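Alpha-fucosidase GH29 (Fusarium graminearum, PDB 4PSR) is a fungal GH29 alpha-L-fucosidase that hydrolyses alpha-linked L-fucose, probably including the alpha-1,6-linked fucose on the core of glycoprotein N-glycans. Local coordinates at residues E8-W11 with E12-D15; D245-K248 with R249-L253. One frame throughout, in Å; residues are numbered along the deposited sequence.

How the contacts relate
Two helix N-termini, each opened by a capping side chain, meet on the outside of the TIM barrel, their centres about 10 Å apart. In contact 1 the short helix 11-14 starts after Thr10; in contact 2 the helix 246-263 starts after Asp245. Trp11 joins them: its NE1 lies 2.9 Å from Glu246 OE1, a probable hydrogen bond, and Trp11 CD2 packs at 3.5 Å against Leu250 CD2. Glu246 thereby links contact 1 to a mannose of an attached glycan, while Asp15 of contact 1 binds a sodium ion. None of the residues in either contact is among those around the bound fucose.

Contact 1: residues E8-W11 with E12-D15; sequences EATW and ESTD. With NA (sodium ion), chain J.
Thr10 caps the short helix 11-14 from the loop before it, and Ser13, in the first turn, returns a bond to that loop. The capping bond runs from Ser13 N to Thr10 OG1 at 3.0 Å, OG1 being placed between its own backbone N and carbonyl carbon (chi1 68°). Ser13 OG, anti to its backbone N, accepts from Glu8 N at 2.9 Å in an almost straight bond of 178°. Ala9, at the centre of an inverse gamma turn, carries the chain between these two grips.

Backbone and hydroxyl bonds converge on Thr10 O. Thr14 N reaches Thr10 O in the first helical bond, while Thr14 OG1 donates to Thr10 O at 2.8 Å from the opposite face of the carbonyl plane. One oxygen is thus held by both polar donors of one residue.

Carbon-to-oxygen contacts add to these. Thr14 CG2 lies 3.5 Å from Glu8 O, and the bent chain of Glu12 crosses Thr10 at about a right angle, bringing Glu12 OE2 within 3.4 Å of Thr10 CB. Separately, a water accepts from Trp11 N and donates to Glu12 OE1, bridging the start of the helix to that carboxylate. The Trp11 ring lies against helix 246-263, touching Arg249, Leu250 and Leu253; its NE1 bonds Glu246, and the ring makes a cation-pi contact with Arg279.

Just beyond this turn in the chain, Asp15 O binds a sodium ion at 2.4 Å, with three waters and the carbonyls of His17 and Thr281 as its other ligands. It is therefore a backbone oxygen, not the Asp15 carboxylate, that serves the metal. With two hydroxyls donating to or accepting from the main chain beside the capping bond, the chemistry implies a turn fixed at its start by side chains, next to a residue whose carbonyl is held by an ion.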
ATOM      1  N   GLU A   8      21.342   2.169  16.534  1.00 19.08           N
ATOM      2  CA  GLU A   8      21.933   0.903  16.923  1.00 16.89           C
ATOM      3  C   GLU A   8      20.963  -0.202  16.586  1.00 16.02           C
ATOM      4  O   GLU A   8      19.767   0.052  16.418  1.00 16.08           O
ATOM      5  CB  GLU A   8      22.209   0.881  18.436  1.00 19.72           C
ATOM      6  CG  GLU A   8      23.108   1.993  18.899  1.00 25.00           C
ATOM      7  CD  GLU A   8      23.107   2.135  20.410  1.00 55.50           C
ATOM      8  OE1 GLU A   8      22.623   1.204  21.083  1.00 42.52           O
ATOM      9  OE2 GLU A   8      23.571   3.177  20.921  1.00 54.89           O
ATOM     10  N   ALA A   9      21.460  -1.425  16.498  1.00 14.95           N
ATOM     11  CA  ALA A   9      20.636  -2.580  16.189  1.00 15.52           C
ATOM     12  C   ALA A   9      19.861  -3.084  17.418  1.00 14.44           C
ATOM     13  O   ALA A   9      20.072  -4.206  17.903  1.00 16.68           O
ATOM     14  CB  ALA A   9      21.477  -3.680  15.601  1.00 16.49           C
ATOM     15  N   THR A  10      18.943  -2.239  17.895  1.00 18.42           N
ATOM     16  CA  THR A  10      18.001  -2.577  18.961  1.00 16.39           C
ATOM     17  C   THR A  10      16.615  -2.030  18.633  1.00 16.51           C
ATOM     18  O   THR A  10      16.466  -1.085  17.838  1.00 15.79           O
ATOM     19  CB  THR A  10      18.398  -1.951  20.316  1.00 16.62           C
ATOM     20  OG1 THR A  10      18.246  -0.526  20.256  1.00 17.84           O
ATOM     21  CG2 THR A  10      19.838  -2.278  20.673  1.00 19.14           C
ATOM     22  N   TRP A  11      15.582  -2.597  19.241  1.00 15.53           N
ATOM     23  CA  TRP A  11      14.224  -2.109  18.975  1.00 15.63           C
ATOM     24  C   TRP A  11      14.069  -0.688  19.493  1.00 13.78           C
ATOM     25  O   TRP A  11      13.500   0.174  18.831  1.00 15.42           O
ATOM     26  CB  TRP A  11      13.170  -3.030  19.584  1.00 13.68           C
ATOM     27  CG  TRP A  11      13.146  -4.369  18.934  1.00 16.41           C
ATOM     28  CD1 TRP A  11      13.445  -5.577  19.515  1.00 16.54           C
ATOM     29  CD2 TRP A  11      12.853  -4.656  17.561  1.00 16.02           C
ATOM     30  NE1 TRP A  11      13.346  -6.592  18.588  1.00 17.68           N
ATOM     31  CE2 TRP A  11      12.979  -6.050  17.382  1.00 16.35           C
ATOM     32  CE3 TRP A  11      12.478  -3.871  16.470  1.00 14.38           C
ATOM     33  CZ2 TRP A  11      12.768  -6.669  16.156  1.00 19.19           C
ATOM     34  CZ3 TRP A  11      12.271  -4.491  15.258  1.00 16.29           C
ATOM     35  CH2 TRP A  11      12.409  -5.872  15.109  1.00 18.53           C
ATOM     36  N   GLU A  12      14.630  -0.407  20.659  1.00 17.55           N
ATOM     37  CA  GLU A  12      14.424   0.871  21.274  1.00 15.83           C
ATOM     38  C   GLU A  12      15.104   2.000  20.476  1.00 16.97           C
ATOM     39  O   GLU A  12      14.556   3.092  20.342  1.00 19.73           O
ATOM     40  CB  GLU A  12      14.872   0.783  22.743  1.00 19.77           C
ATOM     41  CG  GLU A  12      16.305   0.202  22.959  1.00 35.43           C
ATOM     42  CD  GLU A  12      16.426  -1.349  23.108  1.00 35.44           C
ATOM     43  OE1 GLU A  12      15.528  -2.165  22.713  1.00 22.46           O
ATOM     44  OE2 GLU A  12      17.490  -1.759  23.635  1.00 40.74           O
ATOM     45  N   SER A  13      16.268   1.719  19.894  1.00 16.89           N
ATOM     46  CA  SER A  13      16.967   2.708  19.068  1.00 14.80           C
ATOM     47  C   SER A  13      16.234   2.955  17.727  1.00 14.13           C
ATOM     48  O   SER A  13      15.972   4.094  17.352  1.00 15.79           O
ATOM     49  CB  SER A  13      18.389   2.229  18.763  1.00 16.03           C
ATOM     50  OG  SER A  13      19.080   3.181  17.968  1.00 17.80           O
ATOM     51  N   THR A  14      15.899   1.859  17.051  1.00 14.53           N
ATOM     52  CA  THR A  14      15.264   1.956  15.734  1.00 13.05           C
ATOM     53  C   THR A  14      13.832   2.491  15.828  1.00 16.57           C
ATOM     54  O   THR A  14      13.353   3.079  14.865  1.00 14.56           O
ATOM     55  CB  THR A  14      15.327   0.631  14.962  1.00 14.60           C
ATOM     56  OG1 THR A  14      14.708  -0.419  15.701  1.00 14.71           O
ATOM     57  CG2 THR A  14      16.775   0.226  14.632  1.00 15.19           C
ATOM     58  N   ASP A  15      13.171   2.350  16.985  1.00 14.91           N
ATOM     59  CA  ASP A  15      11.816   2.877  17.189  1.00 15.21           C
ATOM     60  C   ASP A  15      11.786   4.376  16.929  1.00 15.81           C
ATOM     61  O   ASP A  15      10.743   4.937  16.542  1.00 16.05           O
ATOM     62  CB  ASP A  15      11.323   2.661  18.642  1.00 16.58           C
ATOM     63  CG  ASP A  15      10.816   1.242  18.930  1.00 19.86           C
ATOM     64  OD1 ASP A  15      10.547   0.418  18.022  1.00 17.63           O
ATOM     65  OD2 ASP A  15      10.663   0.932  20.136  1.00 20.75           O
TER
HETATM   66 NA    NA J 619       9.067   6.092  15.231  1.00 15.10          NA
HETATM   67  O   HOH W   1      16.399  -4.827  21.084  1.00 20.80           O
HETATM   68  O   HOH W   2       7.208   6.904  13.786  1.00 13.82           O
HETATM   69  O   HOH W   3       9.752   8.323  15.738  1.00 20.19           O
HETATM   70  O   HOH W   4       7.708   6.020  17.267  1.00 23.28           O

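Contact 2: residues D245-K248 with R249-L253; sequences DEQK and RLEFL. With MAN (alpha-D-mannopyranose), chain D.
Arg249 lays one face of its guanidinium over the CA of Glu246, 3.3 Å above the plane and offset toward the rim, at the N-terminal turn of helix 246-263, one of the helices that surround the TIM barrel. The bend at chi3 (-86°) folds the group back along the helix start, where Arg249 NH2 lies 3.5 Å from Glu246 CB. Its polar ends bond beyond the two segments, NE to Val244 O and NH1 to Gly277 O. The Glu246 carboxylate is engaged instead with Trp11 and with a mannose of an attached glycan, whose O2 donates to Glu246 OE2 at 2.8 Å.

Asp245 is the N-cap. Asp245 OD2 accepts the capping bond from Lys248 N at 3.3 Å, on the anti side of the carboxylate, while the Asp245 carbonyl receives Arg249 N in the first of the i to i+4 bonds that continue along the helix.

On another side of this turn, Glu251 stands between two side chains from the previous turn. Lys248, its chain bent at chi2 and chi4, brings NZ to Glu251 OE1 in a salt bridge of 3.0 Å, and its side chain also touches Phe208 of helix 200-218. Phe252 continues the contact with that helix by stacking on His211. The other carboxylate oxygen faces Gln247, whose extended chain passes CG at 3.3 Å from Glu251 OE2. Amide and carboxylate planes are 64° apart, and the direct bond from Gln247 NE2 is weak. A water donates to Glu251 OE2 at 3.1 Å and accepts, weakly, from Gln247 NE2.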
ATOM      1  N   ASP A 245      16.395 -14.288  11.383  1.00 13.22           N
ATOM      2  CA  ASP A 245      17.026 -14.021  12.658  1.00 13.84           C
ATOM      3  C   ASP A 245      16.817 -12.570  13.142  1.00 13.05           C
ATOM      4  O   ASP A 245      17.028 -11.592  12.394  1.00 12.23           O
ATOM      5  CB  ASP A 245      18.510 -14.331  12.541  1.00 14.61           C
ATOM      6  CG  ASP A 245      19.237 -14.071  13.818  1.00 23.92           C
ATOM      7  OD1 ASP A 245      19.066 -14.893  14.744  1.00 25.20           O
ATOM      8  OD2 ASP A 245      19.929 -13.037  13.890  1.00 22.86           O
ATOM      9  N   GLU A 246      16.424 -12.398  14.398  1.00 14.55           N
ATOM     10  CA  GLU A 246      16.100 -11.109  14.944  1.00 13.40           C
ATOM     11  C   GLU A 246      17.243 -10.108  14.870  1.00 14.57           C
ATOM     12  O   GLU A 246      17.030  -8.945  14.541  1.00 14.16           O
ATOM     13  CB  GLU A 246      15.623 -11.245  16.406  1.00 14.02           C
ATOM     14  CG  GLU A 246      15.148  -9.945  17.013  1.00 17.89           C
ATOM     15  CD  GLU A 246      15.003  -9.984  18.518  1.00 21.28           C
ATOM     16  OE1 GLU A 246      14.079  -9.327  19.014  1.00 22.63           O
ATOM     17  OE2 GLU A 246      15.823 -10.638  19.195  1.00 27.88           O
ATOM     18  N   GLN A 247      18.454 -10.573  15.166  0.55 13.23           N
ATOM     19  CA  GLN A 247      19.638  -9.735  15.122  0.55 12.72           C
ATOM     20  C   GLN A 247      19.829  -9.150  13.715  0.55 14.00           C
ATOM     21  O   GLN A 247      20.151  -7.974  13.550  0.55 13.42           O
ATOM     22  CB  GLN A 247      20.877 -10.537  15.553  0.55 14.41           C
ATOM     23  CG  GLN A 247      22.160  -9.754  15.534  0.55 20.01           C
ATOM     24  CD  GLN A 247      23.292 -10.413  16.323  0.55 24.13           C
ATOM     25  OE1 GLN A 247      23.209 -11.577  16.720  0.55 31.65           O
ATOM     26  NE2 GLN A 247      24.359  -9.660  16.550  0.55 33.46           N
ATOM     27  N   LYS A 248      19.619  -9.988  12.708  1.00 14.02           N
ATOM     28  CA  LYS A 248      19.795  -9.573  11.316  1.00 12.33           C
ATOM     29  C   LYS A 248      18.716  -8.563  10.898  1.00 12.77           C
ATOM     30  O   LYS A 248      18.997  -7.590  10.170  1.00 12.56           O
ATOM     31  CB  LYS A 248      19.864 -10.771  10.381  1.00 14.56           C
ATOM     32  CG  LYS A 248      21.166 -11.618  10.574  1.00 14.41           C
ATOM     33  CD  LYS A 248      22.359 -10.824  10.188  1.00 19.10           C
ATOM     34  CE  LYS A 248      23.653 -11.532  10.446  1.00 28.82           C
ATOM     35  NZ  LYS A 248      24.200 -11.127  11.740  1.00 24.04           N
ATOM     36  N   ARG A 249      17.487  -8.763  11.361  1.00 12.90           N
ATOM     37  CA  ARG A 249      16.445  -7.750  11.140  1.00 11.37           C
ATOM     38  C   ARG A 249      16.810  -6.412  11.729  1.00 13.08           C
ATOM     39  O   ARG A 249      16.693  -5.381  11.077  1.00 12.53           O
ATOM     40  CB  ARG A 249      15.121  -8.257  11.700  1.00 11.74           C
ATOM     41  CG  ARG A 249      14.486  -9.319  10.856  1.00 13.89           C
ATOM     42  CD  ARG A 249      13.189  -9.793  11.442  1.00 12.61           C
ATOM     43  NE  ARG A 249      13.314 -10.856  12.442  1.00 14.36           N
ATOM     44  CZ  ARG A 249      12.721 -10.860  13.632  1.00 13.01           C
ATOM     45  NH1 ARG A 249      12.066  -9.823  14.108  1.00 15.28           N
ATOM     46  NH2 ARG A 249      12.843 -11.939  14.399  1.00 13.98           N
ATOM     47  N   LEU A 250      17.309  -6.418  12.957  1.00 13.28           N
ATOM     48  CA  LEU A 250      17.689  -5.199  13.632  1.00 13.66           C
ATOM     49  C   LEU A 250      18.897  -4.540  12.960  1.00 12.05           C
ATOM     50  O   LEU A 250      18.972  -3.311  12.897  1.00 13.27           O
ATOM     51  CB  LEU A 250      17.999  -5.470  15.114  1.00 14.26           C
ATOM     52  CG  LEU A 250      16.754  -5.704  15.957  1.00 15.72           C
ATOM     53  CD1 LEU A 250      17.172  -6.239  17.324  1.00 15.55           C
ATOM     54  CD2 LEU A 250      16.006  -4.391  16.114  1.00 16.43           C
ATOM     55  N   GLU A 251      19.830  -5.354  12.456  1.00 12.63           N
ATOM     56  CA  GLU A 251      20.998  -4.804  11.772  1.00 14.41           C
ATOM     57  C   GLU A 251      20.576  -4.129  10.445  1.00 11.54           C
ATOM     58  O   GLU A 251      21.109  -3.088  10.081  1.00 12.00           O
ATOM     59  CB  GLU A 251      22.030  -5.913  11.546  1.00 13.56           C
ATOM     60  CG  GLU A 251      22.777  -6.273  12.845  1.00 16.56           C
ATOM     61  CD  GLU A 251      23.577  -7.552  12.779  1.00 24.67           C
ATOM     62  OE1 GLU A 251      23.585  -8.224  11.741  1.00 21.13           O
ATOM     63  OE2 GLU A 251      24.209  -7.892  13.807  1.00 32.50           O
ATOM     64  N   PHE A 252      19.620  -4.744   9.740  1.00 12.22           N
ATOM     65  CA  PHE A 252      19.041  -4.104   8.551  1.00 11.13           C
ATOM     66  C   PHE A 252      18.415  -2.742   8.872  1.00 11.38           C
ATOM     67  O   PHE A 252      18.716  -1.732   8.194  1.00 11.57           O
ATOM     68  CB  PHE A 252      17.980  -4.984   7.883  1.00 12.62           C
ATOM     69  CG  PHE A 252      17.138  -4.211   6.909  1.00 10.83           C
ATOM     70  CD1 PHE A 252      17.666  -3.747   5.703  1.00 11.25           C
ATOM     71  CD2 PHE A 252      15.828  -3.876   7.232  1.00 12.18           C
ATOM     72  CE1 PHE A 252      16.887  -2.983   4.827  1.00 11.42           C
ATOM     73  CE2 PHE A 252      15.039  -3.121   6.366  1.00 11.21           C
ATOM     74  CZ  PHE A 252      15.571  -2.671   5.168  1.00 11.40           C
ATOM     75  N   LEU A 253      17.542  -2.687   9.886  1.00 11.65           N
ATOM     76  CA  LEU A 253      16.864  -1.448  10.231  1.00 12.06           C
ATOM     77  C   LEU A 253      17.880  -0.359  10.575  1.00 12.57           C
ATOM     78  O   LEU A 253      17.802   0.772  10.077  1.00 12.59           O
ATOM     79  CB  LEU A 253      15.867  -1.697  11.390  1.00 13.35           C
ATOM     80  CG  LEU A 253      14.690  -2.607  11.056  1.00 10.28           C
ATOM     81  CD1 LEU A 253      13.907  -2.978  12.318  1.00 13.80           C
ATOM     82  CD2 LEU A 253      13.754  -1.918  10.032  1.00 11.47           C
TER
HETATM   83  C1  MAN D   6      15.178 -14.519  19.045  1.00 32.21           C
HETATM   84  C2  MAN D   6      16.627 -14.377  19.520  1.00 24.25           C
HETATM   85  C3  MAN D   6      16.648 -14.360  21.059  1.00 23.39           C
HETATM   86  C4  MAN D   6      15.715 -13.241  21.594  1.00 48.56           C
HETATM   87  C5  MAN D   6      14.284 -13.466  21.031  1.00 37.04           C
HETATM   88  C6  MAN D   6      13.281 -12.358  21.370  1.00 45.06           C
HETATM   89  O2  MAN D   6      17.144 -13.132  19.090  1.00 25.06           O
HETATM   90  O3  MAN D   6      17.962 -14.231  21.560  1.00 37.70           O
HETATM   91  O4  MAN D   6      15.682 -13.270  23.012  1.00 58.50           O
HETATM   92  O5  MAN D   6      14.343 -13.533  19.570  1.00 30.83           O
HETATM   93  O6  MAN D   6      12.035 -12.648  20.694  1.00 36.74           O
HETATM   94  O   HOH W   5      23.202  -7.145  16.661  1.00 39.11           O